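Local coordinates for protein phospholethanolamine N-methyltransferase 2 (Haemonchus contortus, PDB 4KRI) that probably methylates phosphomonomethylethanolamine, using S-adenosylmethionine as methyl donor, on the route to phosphocholine in a parasitic nematode, at residues I324-G332 with Y347-I355; V6-L14 with Q35-F43. All coordinates share one frame; numbering follows the deposited sequence.

Interaction 1: I324-G332 with Y347-I355. With 1SH (2-(methylamino)ethyl dihydrogen phosphate), chain E.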
ATOM      1  N   ILE A 324       0.154 -10.930 -13.392  1.00 21.34           N
ATOM      2  CA  ILE A 324       0.146 -11.263 -11.970  1.00 19.17           C
ATOM      3  C   ILE A 324       0.800 -12.633 -11.768  1.00 21.87           C
ATOM      4  O   ILE A 324       0.569 -13.559 -12.553  1.00 24.50           O
ATOM      5  CB  ILE A 324      -1.315 -11.334 -11.438  1.00 23.97           C
ATOM      6  CG1 ILE A 324      -2.044 -10.001 -11.660  1.00 23.88           C
ATOM      7  CG2 ILE A 324      -1.359 -11.718  -9.957  1.00 24.37           C
ATOM      8  CD1 ILE A 324      -3.542 -10.054 -11.355  1.00 29.90           C
ATOM      9  N   THR A 325       1.630 -12.759 -10.736  1.00 21.17           N
ATOM     10  CA  THR A 325       2.020 -14.077 -10.243  1.00 19.27           C
ATOM     11  C   THR A 325       1.464 -14.214  -8.838  1.00 22.38           C
ATOM     12  O   THR A 325       1.332 -13.230  -8.134  1.00 21.73           O
ATOM     13  CB  THR A 325       3.553 -14.322 -10.248  1.00 24.69           C
ATOM     14  OG1 THR A 325       4.174 -13.537  -9.217  1.00 23.94           O
ATOM     15  CG2 THR A 325       4.161 -13.972 -11.609  1.00 22.65           C
ATOM     16  N   MET A 326       1.116 -15.436  -8.431  1.00 22.60           N
ATOM     17  CA  MET A 326       0.488 -15.602  -7.124  1.00 22.92           C
ATOM     18  C   MET A 326       0.687 -17.015  -6.613  1.00 22.32           C
ATOM     19  O   MET A 326       0.865 -17.936  -7.405  1.00 24.77           O
ATOM     20  CB  MET A 326      -1.015 -15.306  -7.232  1.00 27.02           C
ATOM     21  CG  MET A 326      -1.743 -16.307  -8.115  1.00 31.03           C
ATOM     22  SD  MET A 326      -3.387 -15.846  -8.739  1.00 40.47           S
ATOM     23  CE  MET A 326      -3.021 -15.744 -10.495  1.00 47.26           C
ATOM     24  N   TYR A 327       0.649 -17.195  -5.296  1.00 22.25           N
ATOM     25  CA  TYR A 327       0.478 -18.546  -4.754  1.00 25.04           C
ATOM     26  C   TYR A 327      -0.925 -18.987  -5.144  1.00 25.99           C
ATOM     27  O   TYR A 327      -1.863 -18.185  -5.074  1.00 25.69           O
ATOM     28  CB  TYR A 327       0.594 -18.546  -3.222  1.00 25.52           C
ATOM     29  CG  TYR A 327       1.997 -18.401  -2.644  1.00 28.88           C
ATOM     30  CD1 TYR A 327       3.115 -18.302  -3.461  1.00 28.77           C
ATOM     31  CD2 TYR A 327       2.193 -18.382  -1.260  1.00 29.39           C
ATOM     32  CE1 TYR A 327       4.400 -18.168  -2.911  1.00 29.83           C
ATOM     33  CE2 TYR A 327       3.469 -18.271  -0.706  1.00 29.32           C
ATOM     34  CZ  TYR A 327       4.564 -18.163  -1.534  1.00 31.66           C
ATOM     35  OH  TYR A 327       5.823 -18.046  -0.973  1.00 32.89           O
ATOM     36  N   GLY A 328      -1.074 -20.243  -5.559  1.00 24.70           N
ATOM     37  CA  GLY A 328      -2.386 -20.796  -5.854  1.00 24.12           C
ATOM     38  C   GLY A 328      -2.540 -22.183  -5.266  1.00 30.21           C
ATOM     39  O   GLY A 328      -1.617 -22.707  -4.639  1.00 29.31           O
ATOM     40  N   VAL A 329      -3.710 -22.783  -5.458  1.00 24.02           N
ATOM     41  CA  VAL A 329      -3.926 -24.142  -4.971  1.00 28.56           C
ATOM     42  C   VAL A 329      -3.919 -25.108  -6.155  1.00 32.28           C
ATOM     43  O   VAL A 329      -4.429 -24.788  -7.237  1.00 33.52           O
ATOM     44  CB  VAL A 329      -5.228 -24.259  -4.146  1.00 30.63           C
ATOM     45  CG1 VAL A 329      -6.437 -23.843  -4.965  1.00 35.16           C
ATOM     46  CG2 VAL A 329      -5.402 -25.671  -3.600  1.00 27.44           C
ATOM     47  N   GLY A 330      -3.305 -26.271  -5.950  1.00 32.39           N
ATOM     48  CA  GLY A 330      -3.187 -27.280  -6.982  1.00 34.54           C
ATOM     49  C   GLY A 330      -4.370 -28.224  -6.969  1.00 34.96           C
ATOM     50  O   GLY A 330      -5.418 -27.923  -6.384  1.00 34.94           O
ATOM     51  N   HIS A 331      -4.212 -29.369  -7.618  1.00 31.58           N
ATOM     52  CA  HIS A 331      -5.326 -30.298  -7.752  1.00 31.95           C
ATOM     53  C   HIS A 331      -5.142 -31.580  -6.950  1.00 36.04           C
ATOM     54  O   HIS A 331      -5.905 -32.528  -7.112  1.00 40.37           O
ATOM     55  CB  HIS A 331      -5.584 -30.616  -9.225  1.00 41.35           C
ATOM     56  CG  HIS A 331      -6.111 -29.448  -9.998  1.00 49.56           C
ATOM     57  ND1 HIS A 331      -5.288 -28.483 -10.541  1.00 53.68           N
ATOM     58  CD2 HIS A 331      -7.378 -29.072 -10.293  1.00 53.70           C
ATOM     59  CE1 HIS A 331      -6.025 -27.573 -11.150  1.00 55.19           C
ATOM     60  NE2 HIS A 331      -7.297 -27.905 -11.014  1.00 59.78           N
ATOM     61  N   GLY A 332      -4.137 -31.607  -6.086  1.00 35.58           N
ATOM     62  CA  GLY A 332      -3.919 -32.772  -5.245  1.00 37.87           C
ATOM     63  C   GLY A 332      -4.788 -32.759  -4.002  1.00 37.53           C
ATOM     64  O   GLY A 332      -5.437 -31.761  -3.694  1.00 43.67           O
ATOM     65  N   TYR A 347      -4.449 -17.045   3.564  1.00 28.87           N
ATOM     66  CA  TYR A 347      -4.452 -16.991   2.108  1.00 27.80           C
ATOM     67  C   TYR A 347      -5.804 -17.414   1.547  1.00 26.16           C
ATOM     68  O   TYR A 347      -6.435 -18.353   2.053  1.00 28.19           O
ATOM     69  CB  TYR A 347      -3.377 -17.898   1.523  1.00 26.38           C
ATOM     70  CG  TYR A 347      -1.953 -17.428   1.736  1.00 25.89           C
ATOM     71  CD1 TYR A 347      -1.652 -16.092   1.939  1.00 22.73           C
ATOM     72  CD2 TYR A 347      -0.910 -18.340   1.719  1.00 24.07           C
ATOM     73  CE1 TYR A 347      -0.327 -15.682   2.123  1.00 26.71           C
ATOM     74  CE2 TYR A 347       0.397 -17.951   1.901  1.00 26.43           C
ATOM     75  CZ  TYR A 347       0.688 -16.625   2.104  1.00 23.45           C
ATOM     76  OH  TYR A 347       2.008 -16.264   2.280  1.00 26.96           O
ATOM     77  N   TYR A 348      -6.238 -16.714   0.500  1.00 25.70           N
ATOM     78  CA  TYR A 348      -7.428 -17.097  -0.255  1.00 24.33           C
ATOM     79  C   TYR A 348      -6.970 -17.616  -1.607  1.00 24.96           C
ATOM     80  O   TYR A 348      -6.853 -16.856  -2.574  1.00 28.47           O
ATOM     81  CB  TYR A 348      -8.377 -15.894  -0.404  1.00 28.06           C
ATOM     82  CG  TYR A 348      -8.973 -15.479   0.921  1.00 27.88           C
ATOM     83  CD1 TYR A 348     -10.077 -16.138   1.434  1.00 31.95           C
ATOM     84  CD2 TYR A 348      -8.402 -14.466   1.677  1.00 28.49           C
ATOM     85  CE1 TYR A 348     -10.616 -15.783   2.650  1.00 35.80           C
ATOM     86  CE2 TYR A 348      -8.939 -14.105   2.898  1.00 30.53           C
ATOM     87  CZ  TYR A 348     -10.047 -14.765   3.375  1.00 33.66           C
ATOM     88  OH  TYR A 348     -10.597 -14.419   4.586  1.00 42.70           O
ATOM     89  N   LEU A 349      -6.676 -18.912  -1.673  1.00 25.87           N
ATOM     90  CA  LEU A 349      -6.079 -19.483  -2.887  1.00 25.31           C
ATOM     91  C   LEU A 349      -7.091 -19.899  -3.947  1.00 28.41           C
ATOM     92  O   LEU A 349      -8.172 -20.422  -3.638  1.00 29.28           O
ATOM     93  CB  LEU A 349      -5.205 -20.692  -2.546  1.00 29.54           C
ATOM     94  CG  LEU A 349      -4.090 -20.467  -1.529  1.00 27.53           C
ATOM     95  CD1 LEU A 349      -3.445 -21.810  -1.183  1.00 28.41           C
ATOM     96  CD2 LEU A 349      -3.059 -19.464  -2.052  1.00 26.98           C
ATOM     97  N   LYS A 350      -6.710 -19.680  -5.202  1.00 27.35           N
ATOM     98  CA  LYS A 350      -7.508 -20.095  -6.350  1.00 28.67           C
ATOM     99  C   LYS A 350      -6.655 -20.951  -7.270  1.00 26.08           C
ATOM    100  O   LYS A 350      -5.424 -20.940  -7.168  1.00 27.92           O
ATOM    101  CB  LYS A 350      -7.970 -18.868  -7.134  1.00 30.68           C
ATOM    102  CG  LYS A 350      -8.797 -17.881  -6.347  1.00 44.36           C
ATOM    103  CD  LYS A 350     -10.189 -17.807  -6.918  1.00 48.57           C
ATOM    104  CE  LYS A 350     -10.826 -16.461  -6.666  1.00 46.95           C
ATOM    105  NZ  LYS A 350     -11.155 -16.223  -5.235  1.00 47.47           N
ATOM    106  N   ASN A 351      -7.305 -21.676  -8.181  1.00 29.01           N
ATOM    107  CA  ASN A 351      -6.581 -22.385  -9.234  1.00 24.94           C
ATOM    108  C   ASN A 351      -6.633 -21.604 -10.541  1.00 25.77           C
ATOM    109  O   ASN A 351      -7.261 -20.543 -10.602  1.00 27.05           O
ATOM    110  CB  ASN A 351      -7.082 -23.834  -9.400  1.00 26.13           C
ATOM    111  CG  ASN A 351      -8.543 -23.912  -9.816  1.00 28.78           C
ATOM    112  OD1 ASN A 351      -9.044 -23.071 -10.556  1.00 33.26           O
ATOM    113  ND2 ASN A 351      -9.229 -24.955  -9.357  1.00 29.75           N
ATOM    114  N   LEU A 352      -5.959 -22.095 -11.577  1.00 28.68           N
ATOM    115  CA  LEU A 352      -5.877 -21.328 -12.821  1.00 31.21           C
ATOM    116  C   LEU A 352      -7.230 -21.233 -13.522  1.00 30.79           C
ATOM    117  O   LEU A 352      -7.539 -20.216 -14.168  1.00 31.88           O
ATOM    118  CB  LEU A 352      -4.836 -21.928 -13.767  1.00 33.84           C
ATOM    119  CG  LEU A 352      -3.366 -21.665 -13.425  1.00 37.56           C
ATOM    120  CD1 LEU A 352      -2.450 -22.341 -14.437  1.00 43.30           C
ATOM    121  CD2 LEU A 352      -3.092 -20.185 -13.376  1.00 39.01           C
ATOM    122  N   GLU A 353      -8.025 -22.288 -13.392  1.00 29.36           N
ATOM    123  CA  GLU A 353      -9.354 -22.319 -13.988  1.00 35.70           C
ATOM    124  C   GLU A 353     -10.168 -21.170 -13.429  1.00 28.34           C
ATOM    125  O   GLU A 353     -10.905 -20.503 -14.152  1.00 30.56           O
ATOM    126  CB  GLU A 353     -10.062 -23.644 -13.666  1.00 44.25           C
ATOM    127  CG  GLU A 353      -9.371 -24.898 -14.195  1.00 58.89           C
ATOM    128  CD  GLU A 353      -9.629 -26.133 -13.331  1.00 75.59           C
ATOM    129  OE1 GLU A 353     -10.760 -26.288 -12.827  1.00 84.19           O
ATOM    130  OE2 GLU A 353      -8.696 -26.950 -13.152  1.00 73.90           O
ATOM    131  N   GLN A 354     -10.038 -20.954 -12.123  1.00 24.91           N
ATOM    132  CA  GLN A 354     -10.830 -19.931 -11.459  1.00 29.06           C
ATOM    133  C   GLN A 354     -10.400 -18.532 -11.871  1.00 26.08           C
ATOM    134  O   GLN A 354     -11.234 -17.652 -12.097  1.00 28.21           O
ATOM    135  CB  GLN A 354     -10.752 -20.116  -9.943  1.00 28.45           C
ATOM    136  CG  GLN A 354     -11.529 -21.342  -9.471  1.00 27.64           C
ATOM    137  CD  GLN A 354     -11.259 -21.681  -8.023  1.00 30.55           C
ATOM    138  OE1 GLN A 354     -10.114 -21.660  -7.570  1.00 32.56           O
ATOM    139  NE2 GLN A 354     -12.314 -21.988  -7.286  1.00 36.34           N
ATOM    140  N   ILE A 355      -9.089 -18.331 -11.955  1.00 24.88           N
ATOM    141  CA  ILE A 355      -8.546 -17.048 -12.380  1.00 22.60           C
ATOM    142  C   ILE A 355      -9.001 -16.726 -13.797  1.00 24.91           C
ATOM    143  O   ILE A 355      -9.435 -15.609 -14.081  1.00 26.01           O
ATOM    144  CB  ILE A 355      -7.014 -17.052 -12.281  1.00 26.51           C
ATOM    145  CG1 ILE A 355      -6.601 -17.182 -10.816  1.00 28.81           C
ATOM    146  CG2 ILE A 355      -6.438 -15.768 -12.864  1.00 25.86           C
ATOM    147  CD1 ILE A 355      -7.066 -15.999  -9.959  1.00 23.48           C
TER
HETATM  148  O4  1SH E 702       6.010 -18.372   1.577  0.53 29.31           O
HETATM  149  P1  1SH E 702       5.371 -17.536   2.683  0.53 31.71           P
HETATM  150  O1  1SH E 702       4.011 -18.007   3.019  0.53 29.14           O
HETATM  151  O3  1SH E 702       6.288 -17.584   3.963  0.53 30.09           O
HETATM  152  O2  1SH E 702       5.236 -16.046   2.163  0.53 30.24           O
HETATM  153  C1  1SH E 702       6.316 -15.440   1.673  0.53 30.97           C
HETATM  154  C2  1SH E 702       6.075 -14.100   0.990  0.53 30.60           C
HETATM  155  N1  1SH E 702       5.312 -14.113  -0.226  0.53 31.16           N
HETATM  156  C3  1SH E 702       5.067 -12.765  -0.595  0.53 21.13           C
HETATM  157  O   HOH W   1      -4.537 -17.795  -5.840  1.00 28.16           O
HETATM  158  O   HOH W   2      -3.745 -23.734  -9.687  1.00 38.51           O
HETATM  159  O   HOH W   3      -7.779 -26.742  -7.446  1.00 40.30           O
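At its ring edge, near the plane, Tyr327 meets both Tyr347 CE2 and the ligand phosphate oxygen O4; the two tyrosine rings meet obliquely, their planes 83° apart. His422 adds an edge-to-face partner to Tyr327, and His301 does the same for Tyr347. Over one face of the His331 ring, offset toward its rim, sits a water that bridges Gly330 O and Asn351 ND2, while Glu353 OE2 lies at that ring's edge. The tyrosines form the phosphate end of the substrate pocket in the Rossmann-like methyltransferase domain, built where strand 320-329 runs out beside the loop leading into helix 352-362. Each phenol donates to its own phosphate oxygen: Tyr327 OH to 1SH O4 at 2.6 Å, Tyr347 OH to 1SH O1 at 2.8 Å. Behind the rings, Leu349 CD2 lies 3.9 Å from Tyr327 CB, and its CB packs on that of Val329.

The backbones are tied by Val329 N to Lys350 O (3.0 Å); one water also bridges Tyr327 O and Lys350 N. Beyond, Met326 and Ile355 touch tip to tip. Asn351 and Gln354 form a capping box: with CG between its backbone N and carbonyl carbon (chi1 62°), Asn351 folds OD1 back to take Gln354 N, while Gln354 OE1 accepts Asn351 N. At the surface, His331 NE2 donates to Glu353 OE2 at 2.7 Å, from above the carboxylate plane and bent to 134° at the hydrogen.

Interaction 2: V6-L14 with Q35-F43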
ATOM      1  N   VAL A   6       0.479  21.550  -4.846  1.00 23.42           N
ATOM      2  CA  VAL A   6       0.257  20.810  -3.606  1.00 21.09           C
ATOM      3  C   VAL A   6      -1.184  20.916  -3.115  1.00 21.67           C
ATOM      4  O   VAL A   6      -1.806  19.906  -2.761  1.00 21.77           O
ATOM      5  CB  VAL A   6       1.189  21.279  -2.492  1.00 28.39           C
ATOM      6  CG1 VAL A   6       0.853  20.549  -1.201  1.00 26.98           C
ATOM      7  CG2 VAL A   6       2.614  20.993  -2.879  1.00 24.54           C
ATOM      8  N   GLU A   7      -1.718  22.134  -3.082  1.00 23.43           N
ATOM      9  CA  GLU A   7      -3.091  22.312  -2.618  1.00 26.07           C
ATOM     10  C   GLU A   7      -4.084  21.607  -3.531  1.00 24.66           C
ATOM     11  O   GLU A   7      -5.098  21.081  -3.065  1.00 26.69           O
ATOM     12  CB  GLU A   7      -3.438  23.796  -2.461  1.00 30.13           C
ATOM     13  CG  GLU A   7      -2.839  24.429  -1.222  1.00 37.16           C
ATOM     14  CD  GLU A   7      -1.362  24.720  -1.350  1.00 49.56           C
ATOM     15  OE1 GLU A   7      -0.910  25.042  -2.467  1.00 50.70           O
ATOM     16  OE2 GLU A   7      -0.649  24.638  -0.328  1.00 59.71           O
ATOM     17  N   ARG A   8      -3.797  21.578  -4.831  1.00 20.16           N
ATOM     18  CA  ARG A   8      -4.671  20.847  -5.735  1.00 21.29           C
ATOM     19  C   ARG A   8      -4.661  19.360  -5.412  1.00 23.25           C
ATOM     20  O   ARG A   8      -5.707  18.713  -5.447  1.00 23.63           O
ATOM     21  CB  ARG A   8      -4.321  21.118  -7.199  1.00 25.90           C
ATOM     22  CG  ARG A   8      -4.753  22.531  -7.619  1.00 30.10           C
ATOM     23  CD  ARG A   8      -4.590  22.768  -9.097  1.00 38.08           C
ATOM     24  NE  ARG A   8      -5.383  21.840  -9.894  1.00 35.32           N
ATOM     25  CZ  ARG A   8      -6.609  22.087 -10.349  1.00 36.92           C
ATOM     26  NH1 ARG A   8      -7.213  23.244 -10.083  1.00 35.91           N
ATOM     27  NH2 ARG A   8      -7.232  21.173 -11.079  1.00 33.63           N
ATOM     28  N   GLN A   9      -3.495  18.824  -5.058  1.00 20.47           N
ATOM     29  CA  GLN A   9      -3.432  17.410  -4.703  1.00 19.40           C
ATOM     30  C   GLN A   9      -4.181  17.116  -3.394  1.00 19.94           C
ATOM     31  O   GLN A   9      -4.822  16.067  -3.270  1.00 20.74           O
ATOM     32  CB  GLN A   9      -1.971  16.921  -4.628  1.00 19.80           C
ATOM     33  CG  GLN A   9      -1.878  15.409  -4.544  1.00 20.36           C
ATOM     34  CD  GLN A   9      -0.482  14.882  -4.257  1.00 18.23           C
ATOM     35  OE1 GLN A   9       0.508  15.623  -4.286  1.00 23.02           O
ATOM     36  NE2 GLN A   9      -0.399  13.585  -3.974  1.00 21.61           N
ATOM     37  N   LEU A  10      -4.119  18.039  -2.429  1.00 20.21           N
ATOM     38  CA  LEU A  10      -4.848  17.845  -1.174  1.00 20.70           C
ATOM     39  C   LEU A  10      -6.343  17.717  -1.447  1.00 23.27           C
ATOM     40  O   LEU A  10      -7.017  16.867  -0.856  1.00 19.86           O
ATOM     41  CB  LEU A  10      -4.598  18.993  -0.188  1.00 22.00           C
ATOM     42  CG  LEU A  10      -3.168  19.108   0.328  1.00 26.40           C
ATOM     43  CD1 LEU A  10      -3.080  20.179   1.395  1.00 24.50           C
ATOM     44  CD2 LEU A  10      -2.709  17.774   0.874  1.00 24.76           C
ATOM     45  N   ILE A  11      -6.854  18.558  -2.343  1.00 20.31           N
ATOM     46  CA  ILE A  11      -8.279  18.523  -2.678  1.00 22.74           C
ATOM     47  C   ILE A  11      -8.621  17.287  -3.505  1.00 24.67           C
ATOM     48  O   ILE A  11      -9.714  16.724  -3.365  1.00 22.18           O
ATOM     49  CB  ILE A  11      -8.724  19.826  -3.400  1.00 28.62           C
ATOM     50  CG1 ILE A  11      -8.483  21.035  -2.499  1.00 33.87           C
ATOM     51  CG2 ILE A  11     -10.191  19.766  -3.806  1.00 27.97           C
ATOM     52  CD1 ILE A  11      -8.945  20.819  -1.087  1.00 36.81           C
ATOM     53  N   GLU A  12      -7.691  16.833  -4.342  1.00 22.41           N
ATOM     54  CA  GLU A  12      -7.919  15.576  -5.059  1.00 22.29           C
ATOM     55  C   GLU A  12      -8.058  14.404  -4.086  1.00 24.16           C
ATOM     56  O   GLU A  12      -8.908  13.533  -4.280  1.00 23.26           O
ATOM     57  CB  GLU A  12      -6.799  15.300  -6.076  1.00 25.50           C
ATOM     58  CG  GLU A  12      -6.824  16.249  -7.268  1.00 25.86           C
ATOM     59  CD  GLU A  12      -5.474  16.334  -7.970  1.00 28.65           C
ATOM     60  OE1 GLU A  12      -4.533  15.634  -7.536  1.00 36.65           O
ATOM     61  OE2 GLU A  12      -5.367  17.094  -8.955  1.00 36.30           O
ATOM     62  N   CYS A  13      -7.229  14.390  -3.044  1.00 22.37           N
ATOM     63  CA  CYS A  13      -7.334  13.366  -2.004  1.00 20.23           C
ATOM     64  C   CYS A  13      -8.711  13.366  -1.345  1.00 21.44           C
ATOM     65  O   CYS A  13      -9.282  12.299  -1.071  1.00 21.82           O
ATOM     66  CB  CYS A  13      -6.248  13.551  -0.949  1.00 22.54           C
ATOM     67  SG  CYS A  13      -4.583  13.149  -1.547  1.00 24.93           S
ATOM     68  N   LEU A  14      -9.249  14.555  -1.099  1.00 18.24           N
ATOM     69  CA  LEU A  14     -10.590  14.686  -0.528  1.00 18.48           C
ATOM     70  C   LEU A  14     -11.609  14.046  -1.467  1.00 20.25           C
ATOM     71  O   LEU A  14     -12.474  13.278  -1.040  1.00 20.48           O
ATOM     72  CB  LEU A  14     -10.929  16.169  -0.284  1.00 21.09           C
ATOM     73  CG  LEU A  14     -12.367  16.442   0.175  1.00 20.85           C
ATOM     74  CD1 LEU A  14     -12.691  15.680   1.476  1.00 22.52           C
ATOM     75  CD2 LEU A  14     -12.592  17.948   0.347  1.00 22.82           C
ATOM     76  N   GLN A  35      -0.571  29.362   1.411  1.00 38.50           N
ATOM     77  CA  GLN A  35      -1.069  28.007   1.169  1.00 38.80           C
ATOM     78  C   GLN A  35      -2.545  27.879   1.565  1.00 39.79           C
ATOM     79  O   GLN A  35      -3.336  27.254   0.856  1.00 36.92           O
ATOM     80  CB  GLN A  35      -0.207  26.974   1.902  1.00 40.23           C
ATOM     81  CG  GLN A  35       1.234  26.909   1.390  1.00 52.02           C
ATOM     82  CD  GLN A  35       2.186  26.233   2.370  1.00 60.95           C
ATOM     83  OE1 GLN A  35       1.761  25.651   3.369  1.00 63.34           O
ATOM     84  NE2 GLN A  35       3.483  26.318   2.089  1.00 62.68           N
ATOM     85  N   ARG A  36      -2.912  28.495   2.687  1.00 34.92           N
ATOM     86  CA  ARG A  36      -4.294  28.482   3.168  1.00 38.66           C
ATOM     87  C   ARG A  36      -5.266  29.110   2.160  1.00 40.27           C
ATOM     88  O   ARG A  36      -6.345  28.566   1.898  1.00 35.05           O
ATOM     89  CB  ARG A  36      -4.390  29.186   4.528  1.00 37.63           C
ATOM     90  CG  ARG A  36      -5.794  29.211   5.130  1.00 40.20           C
ATOM     91  CD  ARG A  36      -6.422  30.582   4.981  1.00 42.34           C
ATOM     92  NE  ARG A  36      -5.559  31.620   5.531  1.00 44.37           N
ATOM     93  CZ  ARG A  36      -5.813  32.924   5.447  1.00 51.92           C
ATOM     94  NH1 ARG A  36      -6.907  33.347   4.827  1.00 43.66           N
ATOM     95  NH2 ARG A  36      -4.972  33.806   5.978  1.00 53.37           N
ATOM     96  N   LYS A  37      -4.878  30.247   1.590  1.00 34.98           N
ATOM     97  CA  LYS A  37      -5.712  30.914   0.592  1.00 36.20           C
ATOM     98  C   LYS A  37      -5.808  30.125  -0.716  1.00 38.91           C
ATOM     99  O   LYS A  37      -6.850  30.130  -1.378  1.00 41.48           O
ATOM    100  CB  LYS A  37      -5.186  32.320   0.320  1.00 40.58           C
ATOM    101  CG  LYS A  37      -5.305  33.256   1.499  1.00 43.85           C
ATOM    102  CD  LYS A  37      -4.404  34.463   1.299  1.00 48.47           C
ATOM    103  CE  LYS A  37      -4.543  35.455   2.435  1.00 49.34           C
ATOM    104  NZ  LYS A  37      -3.768  36.684   2.144  1.00 56.42           N
ATOM    105  N   ALA A  38      -4.719  29.454  -1.084  1.00 38.63           N
ATOM    106  CA  ALA A  38      -4.719  28.568  -2.247  1.00 42.03           C
ATOM    107  C   ALA A  38      -5.721  27.425  -2.068  1.00 39.49           C
ATOM    108  O   ALA A  38      -6.377  27.001  -3.021  1.00 39.48           O
ATOM    109  CB  ALA A  38      -3.326  28.012  -2.489  1.00 42.85           C
ATOM    110  N   LEU A  39      -5.821  26.910  -0.847  1.00 35.32           N
ATOM    111  CA  LEU A  39      -6.815  25.886  -0.542  1.00 30.18           C
ATOM    112  C   LEU A  39      -8.229  26.451  -0.636  1.00 30.94           C
ATOM    113  O   LEU A  39      -9.123  25.822  -1.203  1.00 32.57           O
ATOM    114  CB  LEU A  39      -6.588  25.308   0.857  1.00 34.67           C
ATOM    115  CG  LEU A  39      -5.556  24.205   1.058  1.00 35.14           C
ATOM    116  CD1 LEU A  39      -5.391  23.899   2.542  1.00 33.09           C
ATOM    117  CD2 LEU A  39      -5.967  22.947   0.294  1.00 30.85           C
ATOM    118  N   THR A  40      -8.428  27.641  -0.084  1.00 32.61           N
ATOM    119  CA  THR A  40      -9.751  28.260  -0.076  1.00 35.66           C
ATOM    120  C   THR A  40     -10.284  28.499  -1.484  1.00 36.63           C
ATOM    121  O   THR A  40     -11.462  28.263  -1.750  1.00 35.69           O
ATOM    122  CB  THR A  40      -9.748  29.592   0.705  1.00 38.86           C
ATOM    123  OG1 THR A  40      -9.429  29.341   2.082  1.00 43.77           O
ATOM    124  CG2 THR A  40     -11.115  30.261   0.631  1.00 48.39           C
ATOM    125  N   GLU A  41      -9.417  28.951  -2.388  1.00 37.05           N
ATOM    126  CA  GLU A  41      -9.836  29.281  -3.752  1.00 42.28           C
ATOM    127  C   GLU A  41     -10.216  28.045  -4.557  1.00 41.09           C
ATOM    128  O   GLU A  41     -10.773  28.158  -5.648  1.00 42.36           O
ATOM    129  CB  GLU A  41      -8.753  30.076  -4.497  1.00 48.18           C
ATOM    130  CG  GLU A  41      -8.605  31.533  -4.064  1.00 54.87           C
ATOM    131  CD  GLU A  41      -9.891  32.342  -4.192  1.00 52.81           C
ATOM    132  OE1 GLU A  41     -10.406  32.508  -5.320  1.00 50.78           O
ATOM    133  OE2 GLU A  41     -10.388  32.824  -3.156  1.00 57.39           O
ATOM    134  N   GLN A  42      -9.913  26.871  -4.016  1.00 37.41           N
ATOM    135  CA  GLN A  42     -10.268  25.606  -4.646  1.00 40.34           C
ATOM    136  C   GLN A  42     -11.762  25.324  -4.533  1.00 38.16           C
ATOM    137  O   GLN A  42     -12.295  24.475  -5.248  1.00 37.19           O
ATOM    138  CB  GLN A  42      -9.481  24.463  -4.005  1.00 41.24           C
ATOM    139  CG  GLN A  42      -8.017  24.379  -4.435  1.00 50.66           C
ATOM    140  CD  GLN A  42      -7.869  23.867  -5.851  1.00 52.82           C
ATOM    141  OE1 GLN A  42      -8.163  22.704  -6.136  1.00 58.63           O
ATOM    142  NE2 GLN A  42      -7.434  24.737  -6.751  1.00 57.02           N
ATOM    143  N   PHE A  43     -12.438  26.029  -3.631  1.00 35.34           N
ATOM    144  CA  PHE A  43     -13.851  25.758  -3.379  1.00 35.72           C
ATOM    145  C   PHE A  43     -14.767  26.806  -3.998  1.00 36.38           C
ATOM    146  O   PHE A  43     -14.380  27.969  -4.148  1.00 38.72           O
ATOM    147  CB  PHE A  43     -14.111  25.622  -1.871  1.00 32.55           C
ATOM    148  CG  PHE A  43     -13.380  24.465  -1.238  1.00 29.86           C
ATOM    149  CD1 PHE A  43     -13.753  23.163  -1.527  1.00 27.45           C
ATOM    150  CD2 PHE A  43     -12.323  24.678  -0.362  1.00 37.62           C
ATOM    151  CE1 PHE A  43     -13.089  22.085  -0.948  1.00 32.31           C
ATOM    152  CE2 PHE A  43     -11.654  23.610   0.215  1.00 38.02           C
ATOM    153  CZ  PHE A  43     -12.040  22.313  -0.080  1.00 37.21           C
TER
HETATM  154  O   HOH W   4      -7.921  19.654  -6.759  1.00 37.86           O
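Glu7 and Leu39 cross at about a right angle where helix 6-14 comes nearest to helix 35-40. Glu7 CG rests 3.6 Å from Leu39 CG, and the glutamate chain then bends at its second torsion (chi2 76°), which carries the carboxylate alongside Ala38 and Gln35. There OE1 faces the methyl of Ala38, while OE2 is pressed to 3.3 Å from Gln35 CB. The Glu7 and Gln35 side chains also cross nearly at right angles, yet their carboxylate and amide planes are turned only 24° apart. OE2 is buried here with no polar partner in the model, so a raised pKa for this acid is plausible.

One turn further on, Ile11 runs past Gln42 in the opposite direction, its CG1 lying 3.9 Å from Gln42 CB. Its CD1 continues obliquely to Phe43, 3.6 Å from CZ, and also touches Leu39 CD2; Leu10 CD1 approaches that same leucine methyl. Leu14 CD2 comes more loosely to the edge of the Phe43 ring, near its plane. On the outer side, Arg8 crosses Gln42 with guanidinium and amide planes almost perpendicular, and a water donates to both Arg8 O and Gln42 OE1, linking the segments without a direct hydrogen bond.

The axes of segments 6-14 and 35-40 cross at -48° with a closest approach of 9.2 Å, both helices lying against strand 64-70 of the N-terminal domain. Ile11 and Leu39 both press on Ile68 of that strand; Leu10 and Leu14 reach strand 98-105, whereas Leu39 and Phe43 settle on strand 25-29.

Overall arrangement
Interactions 1 and 2 lie on opposite sides of the chain's centre, their own centres about 44 Å apart, and share no helix or strand. Both are partly buried: in interaction 1 the tyrosines are buried and the His331-Glu353 pair is exposed, while in interaction 2 a glutamate is buried among leucines and Arg8 is exposed. Interaction 2 joins two N-terminal helices through van der Waals packing of aliphatic side chains and the chains of Glu7 and Gln42, with one water as its polar link. In interaction 1, two direct hydrogen bonds and bridging waters link strand end to loop and helix start, and a capping box begins that helix. Only interaction 1 contributes to a ligand pocket.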